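Long-range contacts in oxidoreductase, NAD-binding/iron-sulfur cluster-binding protein (Nitratireductor pacificus pht-3B, PDB 6ZXU), which catalyses the reductive removal of halogen from organic substrates, using a bound cobalamin and two [4Fe-4S] clusters: residues A[71-76]-A[165-170]; A[150-155]-A[281-286]. One frame throughout, in Å; residues are numbered along the deposited sequence.

Contact 1: A[71-76]-A[165-170]; sequences DSLLGD and RGTNAA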
loop_
_atom_site.group_PDB
_atom_site.type_symbol
_atom_site.label_atom_id
_atom_site.label_comp_id
_atom_site.label_asym_id
_atom_site.label_seq_id
_atom_site.Cartn_x
_atom_site.Cartn_y
_atom_site.Cartn_z
ATOM N N ASP A 71 -8.519 17.088 22.214
ATOM C CA ASP A 71 -7.331 17.216 21.314
ATOM C C ASP A 71 -6.971 15.974 20.494
ATOM O O ASP A 71 -5.936 16.040 19.705
ATOM C CB ASP A 71 -5.985 17.505 22.054
ATOM C CG ASP A 71 -5.908 18.899 22.669
ATOM O OD1 ASP A 71 -6.705 19.866 22.299
ATOM O OD2 ASP A 71 -4.962 18.971 23.497
ATOM N N SER A 72 -7.688 14.865 20.765
ATOM C CA SER A 72 -7.248 13.627 20.205
ATOM C C SER A 72 -7.965 13.288 18.937
ATOM O O SER A 72 -9.042 13.720 18.577
ATOM C CB SER A 72 -7.314 12.440 21.191
ATOM O OG SER A 72 -8.607 11.898 21.205
ATOM N N LEU A 73 -7.314 12.390 18.247
ATOM C CA LEU A 73 -7.755 11.744 17.039
ATOM C C LEU A 73 -9.009 10.826 17.155
ATOM O O LEU A 73 -9.512 10.306 16.182
ATOM C CB LEU A 73 -6.539 10.873 16.781
ATOM C CG LEU A 73 -6.168 9.955 15.724
ATOM C CD1 LEU A 73 -4.702 9.955 16.015
ATOM C CD2 LEU A 73 -6.792 8.640 16.043
ATOM N N LEU A 74 -9.494 10.624 18.372
ATOM C CA LEU A 74 -10.483 9.587 18.643
ATOM C C LEU A 74 -11.758 9.648 17.767
ATOM O O LEU A 74 -12.198 8.634 17.205
ATOM C CB LEU A 74 -10.832 9.630 20.130
ATOM C CG LEU A 74 -11.786 8.557 20.583
ATOM C CD1 LEU A 74 -11.155 7.172 20.417
ATOM C CD2 LEU A 74 -12.166 8.758 22.043
ATOM N N GLY A 75 -12.306 10.841 17.583
ATOM C CA GLY A 75 -13.515 11.024 16.798
ATOM C C GLY A 75 -13.355 10.642 15.358
ATOM O O GLY A 75 -14.250 10.100 14.714
ATOM N N ASP A 76 -12.167 10.825 14.861
ATOM C CA ASP A 76 -11.832 10.480 13.484
ATOM C C ASP A 76 -11.680 8.978 13.193
ATOM O O ASP A 76 -12.251 8.480 12.240
ATOM C CB ASP A 76 -10.548 11.267 13.108
ATOM C CG ASP A 76 -10.735 12.809 13.318
ATOM O OD1 ASP A 76 -11.905 13.310 12.976
ATOM O OD2 ASP A 76 -9.798 13.475 13.830
ATOM N N ARG A 165 -2.556 9.649 22.484
ATOM C CA ARG A 165 -2.782 8.991 23.792
ATOM C C ARG A 165 -4.230 8.641 24.050
ATOM O O ARG A 165 -5.105 9.462 23.802
ATOM C CB ARG A 165 -2.249 9.871 24.931
ATOM C CG ARG A 165 -2.039 9.070 26.217
ATOM C CD ARG A 165 -0.758 9.515 26.916
ATOM N NE ARG A 165 0.475 9.118 26.176
ATOM C CZ ARG A 165 1.690 9.695 26.318
ATOM N NH1 ARG A 165 1.892 10.715 27.198
ATOM N NH2 ARG A 165 2.719 9.252 25.552
ATOM N N GLY A 166 -4.479 7.395 24.422
ATOM C CA GLY A 166 -5.809 6.944 24.659
ATOM C C GLY A 166 -6.630 6.548 23.436
ATOM O O GLY A 166 -7.791 6.204 23.582
ATOM N N THR A 167 -6.058 6.580 22.229
ATOM C CA THR A 167 -6.819 6.280 21.021
ATOM C C THR A 167 -6.497 4.889 20.413
ATOM O O THR A 167 -7.026 4.552 19.388
ATOM C CB THR A 167 -6.536 7.316 19.916
ATOM O OG1 THR A 167 -5.172 7.170 19.477
ATOM C CG2 THR A 167 -6.779 8.733 20.425
ATOM N N ASN A 168 -5.756 4.085 21.103
ATOM C CA ASN A 168 -5.215 2.892 20.472
ATOM C C ASN A 168 -6.235 1.820 20.222
ATOM O O ASN A 168 -6.280 1.215 19.156
ATOM C CB ASN A 168 -4.047 2.376 21.297
ATOM C CG ASN A 168 -2.885 1.939 20.438
ATOM O OD1 ASN A 168 -3.060 1.447 19.315
ATOM N ND2 ASN A 168 -1.717 2.142 20.925
ATOM N N ALA A 169 -7.146 1.635 21.142
ATOM C CA ALA A 169 -8.192 0.630 20.949
ATOM C C ALA A 169 -9.131 0.995 19.859
ATOM O O ALA A 169 -9.529 0.162 19.066
ATOM C CB ALA A 169 -8.962 0.434 22.242
ATOM N N ALA A 170 -9.457 2.267 19.752
ATOM C CA ALA A 170 -10.297 2.761 18.616
ATOM C C ALA A 170 -9.570 2.765 17.259
ATOM O O ALA A 170 -10.105 2.356 16.262
ATOM C CB ALA A 170 -10.803 4.163 18.922
#
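Leu74 and Ala170 meet methyl to methyl: Leu74 CD1 sits 3.4 Å from Ala170 CB, closer than two carbons usually rest. Leu74 leaves its backbone at an angle to the 165-170 segment. With CG anti to the backbone N (chi1 -177°), however, the branched end is carried back to Ala170, whose own CB faces it directly.

Three residues earlier Thr167 packs against the Ser72-Leu74 backbone. Its CG2, anti to the carbonyl carbon, is turned to the 71-76 segment, lying 3.7 Å from Ser72 OG and 3.9 Å from Leu74 N, so an apolar methyl lies against a polar turn without bonding to it. OG1 takes the other branch and bonds with Ile164 O and with the hydroxyl of Tyr389 on helix 376-390. Leu73 CD2 reaches the CB and OG1 of Thr167, 4.1 Å from each, the two side chains crossing at about a right angle, although Leu73 was modelled in two conformers and this detail is less secure.

Two helix beginnings are thus brought together, those of helices 74-85 and 168-190, and each is held differently. Ser72 forms an ST turn, its OG accepting from Leu74 N at 3.2 Å in a fairly straight bond (161°), while the same oxygen bonds with Ser69 O. An alanine here would remove that hydroxyl, and would probably leave Leu74 N without its cap and the Thr167 methyl against a less firmly held turn. Thr167 occupies the N-cap position of its helix but makes no capping bond; the carboxylate of Asp64 instead takes the backbone N-H groups of Asn168 and Ala169.

Contact 2: A[150-155]-A[281-286]; sequences FGREPE and RPLHMG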
loop_
_atom_site.group_PDB
_atom_site.type_symbol
_atom_site.label_atom_id
_atom_site.label_comp_id
_atom_site.label_asym_id
_atom_site.label_seq_id
_atom_site.Cartn_x
_atom_site.Cartn_y
_atom_site.Cartn_z
ATOM N N PHE A 150 -1.767 -3.181 18.813
ATOM C CA PHE A 150 -1.796 -1.766 19.064
ATOM C C PHE A 150 -0.643 -1.122 18.367
ATOM O O PHE A 150 0.437 -1.704 18.286
ATOM C CB PHE A 150 -1.626 -1.467 20.587
ATOM C CG PHE A 150 -2.905 -1.490 21.375
ATOM C CD1 PHE A 150 -4.018 -2.063 20.892
ATOM C CD2 PHE A 150 -2.933 -0.974 22.664
ATOM C CE1 PHE A 150 -5.190 -2.122 21.633
ATOM C CE2 PHE A 150 -4.095 -1.018 23.410
ATOM C CZ PHE A 150 -5.236 -1.614 22.893
ATOM N N GLY A 151 -0.849 0.122 17.946
ATOM C CA GLY A 151 0.257 0.937 17.412
ATOM C C GLY A 151 1.210 1.389 18.487
ATOM O O GLY A 151 0.833 1.571 19.649
ATOM N N ARG A 152 2.455 1.646 18.088
ATOM C CA ARG A 152 3.383 2.367 18.933
ATOM C C ARG A 152 2.915 3.815 19.122
ATOM O O ARG A 152 2.380 4.437 18.190
ATOM C CB ARG A 152 4.767 2.438 18.303
ATOM C CG ARG A 152 5.539 1.144 18.291
ATOM C CD ARG A 152 6.942 1.361 17.693
ATOM N NE ARG A 152 7.700 2.272 18.502
ATOM C CZ ARG A 152 8.692 3.063 18.064
ATOM N NH1 ARG A 152 9.099 3.021 16.817
ATOM N NH2 ARG A 152 9.262 3.906 18.887
ATOM N N GLU A 153 3.094 4.341 20.315
ATOM C CA GLU A 153 2.708 5.724 20.569
ATOM C C GLU A 153 3.967 6.553 20.889
ATOM O O GLU A 153 4.982 6.030 21.302
ATOM C CB GLU A 153 1.727 5.821 21.731
ATOM C CG GLU A 153 0.524 4.883 21.637
ATOM C CD GLU A 153 -0.511 5.105 22.794
ATOM O OE1 GLU A 153 -0.362 6.140 23.519
ATOM O OE2 GLU A 153 -1.503 4.302 22.964
ATOM N N PRO A 154 3.910 7.868 20.639
ATOM C CA PRO A 154 4.976 8.727 21.043
ATOM C C PRO A 154 5.174 8.685 22.591
ATOM O O PRO A 154 4.197 8.498 23.338
ATOM C CB PRO A 154 4.485 10.100 20.625
ATOM C CG PRO A 154 3.428 9.895 19.667
ATOM C CD PRO A 154 2.789 8.621 20.078
ATOM N N GLU A 155 6.399 8.894 23.011
ATOM C CA GLU A 155 6.721 9.010 24.427
ATOM C C GLU A 155 6.216 10.324 24.950
ATOM O O GLU A 155 5.884 11.271 24.192
ATOM C CB GLU A 155 8.242 8.910 24.672
ATOM C CG GLU A 155 8.889 7.654 24.066
ATOM C CD GLU A 155 8.444 6.326 24.759
ATOM O OE1 GLU A 155 9.020 5.973 25.839
ATOM O OE2 GLU A 155 7.525 5.607 24.213
ATOM N N ARG A 281 13.994 3.836 18.617
ATOM C CA ARG A 281 13.877 4.934 17.687
ATOM C C ARG A 281 12.651 5.721 18.049
ATOM O O ARG A 281 11.612 5.137 18.201
ATOM C CB ARG A 281 13.710 4.443 16.230
ATOM C CG ARG A 281 14.958 4.132 15.483
ATOM C CD ARG A 281 14.617 3.452 14.135
ATOM N NE ARG A 281 14.254 4.329 13.036
ATOM C CZ ARG A 281 15.139 5.091 12.413
ATOM N NH1 ARG A 281 16.395 5.071 12.779
ATOM N NH2 ARG A 281 14.783 5.893 11.444
ATOM N N PRO A 282 12.725 7.066 18.020
ATOM C CA PRO A 282 11.552 7.861 18.105
ATOM C C PRO A 282 10.532 7.489 16.992
ATOM O O PRO A 282 10.915 7.213 15.856
ATOM C CB PRO A 282 12.059 9.289 17.891
ATOM C CG PRO A 282 13.481 9.236 18.273
ATOM C CD PRO A 282 13.947 7.878 17.875
ATOM N N LEU A 283 9.250 7.451 17.352
ATOM C CA LEU A 283 8.213 7.035 16.446
ATOM C C LEU A 283 8.260 7.932 15.184
ATOM O O LEU A 283 8.088 7.455 14.055
ATOM C CB LEU A 283 6.863 7.078 17.127
ATOM C CG LEU A 283 5.620 6.741 16.310
ATOM C CD1 LEU A 283 5.763 5.350 15.769
ATOM C CD2 LEU A 283 4.326 6.887 17.086
ATOM N N HIS A 284 8.545 9.216 15.355
ATOM C CA HIS A 284 8.548 10.096 14.204
ATOM C C HIS A 284 9.619 9.835 13.175
ATOM O O HIS A 284 9.554 10.360 12.058
ATOM C CB HIS A 284 8.608 11.581 14.599
ATOM C CG HIS A 284 9.877 11.983 15.266
ATOM N ND1 HIS A 284 11.001 12.372 14.555
ATOM C CD2 HIS A 284 10.200 12.084 16.575
ATOM C CE1 HIS A 284 11.985 12.629 15.394
ATOM N NE2 HIS A 284 11.515 12.471 16.624
ATOM N N MET A 285 10.567 8.988 13.489
ATOM C CA MET A 285 11.644 8.648 12.548
ATOM C C MET A 285 11.341 7.480 11.604
ATOM O O MET A 285 12.182 7.166 10.709
ATOM C CB MET A 285 12.921 8.369 13.298
ATOM C CG MET A 285 13.491 9.679 13.901
ATOM S SD MET A 285 14.996 9.341 14.762
ATOM C CE MET A 285 16.158 9.061 13.423
ATOM N N GLY A 286 10.228 6.783 11.797
ATOM C CA GLY A 286 9.882 5.687 10.929
ATOM C C GLY A 286 10.744 4.479 11.221
ATOM O O GLY A 286 11.685 4.533 11.991
HETATM O O HOH W 1 10.592 4.683 14.756
#
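Leu283 opens a short 3-10 turn, residues 283-285, and from it reaches the extended loop that follows strand 142-149 of an antiparallel sheet. Two successive i+3 to i backbone bonds, Met285 N to Pro282 O and Gly286 N to Leu283 O, shape the turn.

The tight part of the contact belongs to the two methyls of Leu283. The side chain extends away from its backbone N (chi1 177°), which brings its branched end to the loop, CD2 lying against the peptide that joins Glu153 and Pro154 and coming within 3.3 Å of Arg152 O. It also lies 3.8 Å from Pro154 CD. Arg152 O is buried here with no hydrogen-bonding partner, and the CD2 methyl covers it. CD1 takes the Arg152 side, 4.0 Å from Arg152 CB and over one face of the guanidinium, offset toward its rim. Ala385 and Tyr388 of helix 376-390 also touch Leu283.

The other side is polar and hydrated, looser in packing although its one direct bond is short. Arg152, bent at chi3 (63°), brings its guanidinium edge to the second segment, where NH2 donates to Arg281 O at 2.7 Å, close to the carbonyl axis. Its NH1 turns to a water, which in turn donates to Pro282 O and Gly286 O, so one solvent molecule ties the arginine to the residues flanking the turn on either side. Arg281 directs its own guanidinium elsewhere, to a salt bridge with Glu291 and back over its own segment: Arg281 NE donates to Gly286 O at 2.8 Å, nearly straight at 171° and within the guanidinium plane.

Contact 1 is a buried meeting of two helix starts, whereas contact 2 joins two loops and is only partly buried. Their chemistry follows from this: contact 1 has no hydrogen bond between its segments, the hydroxyls of Ser72 and Thr167 finding their partners close by in the chain or on helix 376-390, while contact 2 adds an arginine bond and a bridging water to its apolar patch. Both rest on helix 376-390, through Leu73 and Leu283. They also touch one another, their centres 15 Å apart: Asn168 at the start of helix 168-190 probably bonds through ND2 to Gly151 O and Glu153 OE2, linking the helix of contact 1 to the loop of contact 2. Both lie away from the cofactor sites.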